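S-adenosylmethionine-dependent methyltransferase (Clostridium acetobutylicum, PDB 1Y8C) probably acts as a methyltransferase that uses S-adenosylmethionine as methyl donor, with a substrate that is not established. Local coordinates at residues F26-C31 against E53-K58; N77-Q82 against P86-Q91. One frame throughout, in Å; residues are numbered along the deposited sequence.

Contact 1 of 2, residues F26-C31 against E53-K58; sequences FIIEKC and ENLCPK
Two like torsions in succession (chi1 -62°, chi2 -63°) fold the long branch of Ile28 back beside its own backbone N and then bend it, bringing methyl CD1 up against both Leu55 and Lys58. Leu55 answers with CG likewise beside its backbone N (chi1 -60°), and its two methyls reach different isoleucines. Its CD2 takes the tighter contact, 3.4 Å from Ile28 CD1, while Ile28 CG1 also lies 3.8 Å from Leu55 CD2; the two side chains run antiparallel, branch alongside branch. The other prong, Leu55 CD1, meets Ile27 CD1 at 4.0 Å, and here the side chains lie roughly perpendicular. On the outer side Lys58 brings only the base of its side chain: its CG rests 3.9 Å from Ile28 CD1, the aliphatic part closing over the more exposed isoleucine. The turn that carries Lys58 is closed by its backbone N, which donates to Leu55 O at 3.0 Å in the 3-10 segment. No hydrogen bond joins the two segments themselves, but one turn earlier in helix 20-32 Ser24 OG bonds to Asn54 ND2, a polar tie beside the apolar patch. Inward, Ile27 continues onto Leu104 of strand 104-107, so the isoleucine-leucine cluster extends to the sheet. The helix before the first strand thus packs on the short helix after it, as in the Rossmann-like fold of class I S-adenosylmethionine-dependent methyltransferases.

Contact 2 of 2, residues N77-Q82 against P86-Q91; sequences NKFRSQ and PRLACQ
Phe79 overlaps the pyrrolidine of Pro86 with the CD1-CE1 side of its ring, just where the chain comes back from helix 69-81 into strand 87-89. This is the closing half of the beta-alpha-beta crossover from strand 61-65, a unit of the Rossmann-like sheet, and the phenylalanine packs the helix against the returning strand. Pro86 CG approaches obliquely and comes within 3.3 Å of Phe79 CD1. Behind it Pro86 CD lies 3.9 Å from Phe79 CB, so the proline follows the side chain down to its root. Having CG beside its backbone N (chi1 -61°) places the buried ring in this position. Leu88 arrives from another quarter: its CD2 meets the ring at the edge, close to its plane, 3.8 Å from Phe79 CE1. Beyond these segments the ring also touches Thr52 and Leu84, while Pro86 leans on Thr62 and Leu88 on Ala64, both of strand 61-65. All of the cross-contact is apolar. The last helical turn has a polar bond of its own, Ser81 OG donating to Lys78 O at 3.0 Å, the hydroxyl lying in the carbonyl plane at a lone-pair position of the oxygen, with a C=O...OG angle of 126°.

In the fold
Contact 1 and contact 2 follow one another along the chain, their centres about 17 Å apart, and both are apolar. Contact 1 joins two helices, running from buried Ile27 and Leu55, near strand 104-107 in the middle of the seven-stranded sheet, out to exposed Lys58. Contact 2 instead pins a helix to outermost strand 87-89, with buried Phe79 against partly exposed Pro86 and Leu88, and sets an aromatic ring against proline and leucine where contact 1 is wholly aliphatic. Segment 53-58 links them: Glu53 N lies 4.0 Å from Phe79 CE2, and the Glu53 carboxylate packs against the Lys78 side chain. Helices 20-32, 52-55 and 69-81 thus touch in succession, consistent with one helical layer of the methyltransferase fold.

Contact 1 of 2, residues F26-C31 against E53-K58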
# COMPACT_ATOMS: atom_id res chain seq x y z
N PHE A 26 7.79 -12.40 -0.83
CA PHE A 26 7.84 -12.38 0.62
C PHE A 26 6.46 -12.70 1.17
O PHE A 26 6.33 -13.46 2.13
CB PHE A 26 8.26 -11.00 1.15
CG PHE A 26 8.22 -10.91 2.65
CD1 PHE A 26 9.23 -11.47 3.43
CD2 PHE A 26 7.18 -10.25 3.29
CE1 PHE A 26 9.20 -11.39 4.83
CE2 PHE A 26 7.13 -10.16 4.69
CZ PHE A 26 8.15 -10.73 5.46
N ILE A 27 5.43 -12.13 0.56
CA ILE A 27 4.07 -12.36 1.03
C ILE A 27 3.65 -13.80 0.85
O ILE A 27 3.08 -14.41 1.76
CB ILE A 27 3.06 -11.46 0.32
CG1 ILE A 27 3.41 -9.99 0.56
CG2 ILE A 27 1.67 -11.73 0.85
CD1 ILE A 27 2.70 -9.03 -0.37
N ILE A 28 3.92 -14.36 -0.32
CA ILE A 28 3.57 -15.75 -0.57
C ILE A 28 4.27 -16.63 0.46
O ILE A 28 3.66 -17.53 1.05
CB ILE A 28 4.01 -16.20 -1.98
CG1 ILE A 28 3.31 -15.37 -3.04
CG2 ILE A 28 3.66 -17.68 -2.16
CD1 ILE A 28 1.81 -15.55 -3.03
N GLU A 29 5.55 -16.36 0.67
CA GLU A 29 6.37 -17.11 1.61
C GLU A 29 5.73 -17.14 2.99
O GLU A 29 5.61 -18.20 3.63
CB GLU A 29 7.76 -16.48 1.69
CG GLU A 29 8.74 -17.16 2.63
CD GLU A 29 9.99 -16.32 2.87
OE1 GLU A 29 10.91 -16.79 3.61
OE2 GLU A 29 10.06 -15.18 2.33
N LYS A 30 5.31 -15.98 3.45
CA LYS A 30 4.68 -15.87 4.75
C LYS A 30 3.33 -16.59 4.77
O LYS A 30 2.92 -17.14 5.79
CB LYS A 30 4.56 -14.39 5.13
CG LYS A 30 5.91 -13.82 5.55
CD LYS A 30 6.32 -14.44 6.89
CE LYS A 30 7.79 -14.23 7.22
NZ LYS A 30 8.68 -15.06 6.35
N CYS A 31 2.65 -16.60 3.63
CA CYS A 31 1.36 -17.29 3.52
C CYS A 31 1.56 -18.78 3.72
O CYS A 31 0.78 -19.43 4.41
CB CYS A 31 0.74 -17.05 2.15
SG CYS A 31 0.11 -15.39 1.95
N GLU A 53 -1.26 -8.21 -9.69
CA GLU A 53 -0.93 -9.10 -10.79
C GLU A 53 0.06 -10.19 -10.38
O GLU A 53 0.18 -11.20 -11.05
CB GLU A 53 -0.37 -8.32 -11.98
CG GLU A 53 0.95 -7.64 -11.68
CD GLU A 53 1.53 -6.92 -12.88
OE1 GLU A 53 2.45 -6.09 -12.66
OE2 GLU A 53 1.10 -7.18 -14.02
N ASN A 54 0.78 -9.98 -9.29
CA ASN A 54 1.74 -10.98 -8.84
C ASN A 54 1.10 -12.03 -7.93
O ASN A 54 1.44 -13.21 -8.02
CB ASN A 54 2.89 -10.30 -8.08
CG ASN A 54 3.85 -9.59 -9.01
OD1 ASN A 54 3.49 -9.22 -10.13
ND2 ASN A 54 5.08 -9.39 -8.55
N LEU A 55 0.17 -11.60 -7.08
CA LEU A 55 -0.49 -12.49 -6.12
C LEU A 55 -1.79 -13.09 -6.62
O LEU A 55 -2.16 -14.20 -6.25
CB LEU A 55 -0.75 -11.72 -4.82
CG LEU A 55 0.46 -11.15 -4.10
CD1 LEU A 55 0.02 -10.06 -3.15
CD2 LEU A 55 1.17 -12.26 -3.36
N CYS A 56 -2.49 -12.34 -7.46
CA CYS A 56 -3.76 -12.80 -8.02
C CYS A 56 -3.71 -14.21 -8.64
O CYS A 56 -4.60 -15.03 -8.41
CB CYS A 56 -4.26 -11.79 -9.05
SG CYS A 56 -5.61 -12.41 -10.04
N PRO A 57 -2.67 -14.50 -9.45
CA PRO A 57 -2.57 -15.83 -10.07
C PRO A 57 -2.35 -16.99 -9.11
O PRO A 57 -2.49 -18.16 -9.48
CB PRO A 57 -1.40 -15.67 -11.04
CG PRO A 57 -0.57 -14.62 -10.40
CD PRO A 57 -1.60 -13.62 -9.95
N LYS A 58 -2.01 -16.68 -7.86
CA LYS A 58 -1.78 -17.73 -6.88
C LYS A 58 -3.07 -18.14 -6.17
O LYS A 58 -3.10 -19.12 -5.44
CB LYS A 58 -0.73 -17.28 -5.88
CG LYS A 58 0.63 -17.02 -6.50
CD LYS A 58 1.17 -18.27 -7.17
CE LYS A 58 2.66 -18.15 -7.50
NZ LYS A 58 2.94 -17.06 -8.48

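Contact 2 of 2, residues N77-Q82 against P86-Q91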
# COMPACT_ATOMS: atom_id res chain seq x y z
N ASN A 77 -7.42 -3.02 -17.22
CA ASN A 77 -6.85 -3.28 -18.53
C ASN A 77 -5.66 -4.23 -18.41
O ASN A 77 -5.48 -5.13 -19.23
CB ASN A 77 -6.42 -1.97 -19.17
CG ASN A 77 -7.57 -1.02 -19.33
OD1 ASN A 77 -8.65 -1.41 -19.80
ND2 ASN A 77 -7.36 0.24 -18.95
N LYS A 78 -4.87 -4.02 -17.37
CA LYS A 78 -3.72 -4.86 -17.11
C LYS A 78 -4.19 -6.28 -16.83
O LYS A 78 -3.77 -7.23 -17.49
CB LYS A 78 -2.95 -4.31 -15.91
CG LYS A 78 -1.79 -5.17 -15.44
CD LYS A 78 -1.03 -4.48 -14.32
CE LYS A 78 -0.52 -3.12 -14.76
NZ LYS A 78 0.19 -2.47 -13.64
N PHE A 79 -5.06 -6.44 -15.85
CA PHE A 79 -5.57 -7.76 -15.52
C PHE A 79 -6.09 -8.48 -16.77
O PHE A 79 -5.79 -9.64 -16.99
CB PHE A 79 -6.67 -7.66 -14.47
CG PHE A 79 -6.21 -7.06 -13.18
CD1 PHE A 79 -7.11 -6.40 -12.34
CD2 PHE A 79 -4.88 -7.16 -12.78
CE1 PHE A 79 -6.70 -5.87 -11.13
CE2 PHE A 79 -4.45 -6.63 -11.57
CZ PHE A 79 -5.37 -5.99 -10.74
N ARG A 80 -6.86 -7.76 -17.58
CA ARG A 80 -7.41 -8.34 -18.79
C ARG A 80 -6.36 -8.82 -19.78
O ARG A 80 -6.46 -9.93 -20.31
CB ARG A 80 -8.33 -7.32 -19.47
CG ARG A 80 -9.71 -7.24 -18.84
CD ARG A 80 -10.49 -6.04 -19.34
NE ARG A 80 -11.89 -6.11 -18.94
CZ ARG A 80 -12.76 -5.10 -19.04
NH1 ARG A 80 -12.37 -3.93 -19.52
NH2 ARG A 80 -14.02 -5.28 -18.66
N SER A 81 -5.34 -8.01 -20.03
CA SER A 81 -4.29 -8.40 -20.96
C SER A 81 -3.50 -9.60 -20.46
O SER A 81 -2.71 -10.18 -21.20
CB SER A 81 -3.35 -7.23 -21.22
OG SER A 81 -2.46 -7.05 -20.14
N GLN A 82 -3.70 -9.96 -19.19
CA GLN A 82 -3.00 -11.09 -18.60
C GLN A 82 -3.96 -12.25 -18.32
O GLN A 82 -3.62 -13.17 -17.58
CB GLN A 82 -2.35 -10.69 -17.28
CG GLN A 82 -1.17 -9.75 -17.43
CD GLN A 82 -0.55 -9.43 -16.08
OE1 GLN A 82 -1.18 -8.79 -15.24
NE2 GLN A 82 0.68 -9.89 -15.86
N PRO A 86 -9.97 -10.63 -11.75
CA PRO A 86 -10.31 -10.35 -10.35
C PRO A 86 -11.50 -9.38 -10.26
O PRO A 86 -11.67 -8.51 -11.12
CB PRO A 86 -9.01 -9.75 -9.79
CG PRO A 86 -8.42 -9.07 -10.98
CD PRO A 86 -8.64 -10.07 -12.09
N ARG A 87 -12.33 -9.52 -9.22
CA ARG A 87 -13.48 -8.64 -9.04
C ARG A 87 -13.00 -7.27 -8.56
O ARG A 87 -12.23 -7.19 -7.60
CB ARG A 87 -14.45 -9.19 -8.00
CG ARG A 87 -14.97 -10.59 -8.27
CD ARG A 87 -15.70 -10.70 -9.60
NE ARG A 87 -16.57 -11.87 -9.62
CZ ARG A 87 -17.85 -11.87 -9.25
NH1 ARG A 87 -18.42 -10.74 -8.83
NH2 ARG A 87 -18.55 -12.99 -9.30
N LEU A 88 -13.45 -6.21 -9.21
CA LEU A 88 -13.03 -4.87 -8.81
C LEU A 88 -14.13 -4.07 -8.09
O LEU A 88 -15.33 -4.33 -8.25
CB LEU A 88 -12.56 -4.11 -10.05
CG LEU A 88 -11.50 -4.79 -10.93
CD1 LEU A 88 -11.21 -3.94 -12.14
CD2 LEU A 88 -10.24 -5.03 -10.13
N ALA A 89 -13.73 -3.12 -7.26
CA ALA A 89 -14.70 -2.29 -6.55
C ALA A 89 -14.06 -0.99 -6.07
O ALA A 89 -13.00 -1.00 -5.45
CB ALA A 89 -15.30 -3.06 -5.37
N CYS A 90 -14.71 0.12 -6.39
CA CYS A 90 -14.22 1.43 -6.00
C CYS A 90 -14.85 1.78 -4.66
O CYS A 90 -16.05 2.02 -4.58
CB CYS A 90 -14.62 2.47 -7.05
SG CYS A 90 -13.71 4.03 -6.93
N GLN A 91 -14.04 1.79 -3.60
CA GLN A 91 -14.52 2.09 -2.26
C GLN A 91 -13.43 2.67 -1.39
O GLN A 91 -12.25 2.50 -1.67
CB GLN A 91 -15.03 0.83 -1.57
CG GLN A 91 -16.25 0.23 -2.19
CD GLN A 91 -16.68 -1.04 -1.51
OE1 GLN A 91 -16.24 -1.35 -0.40
NE2 GLN A 91 -17.56 -1.78 -2.16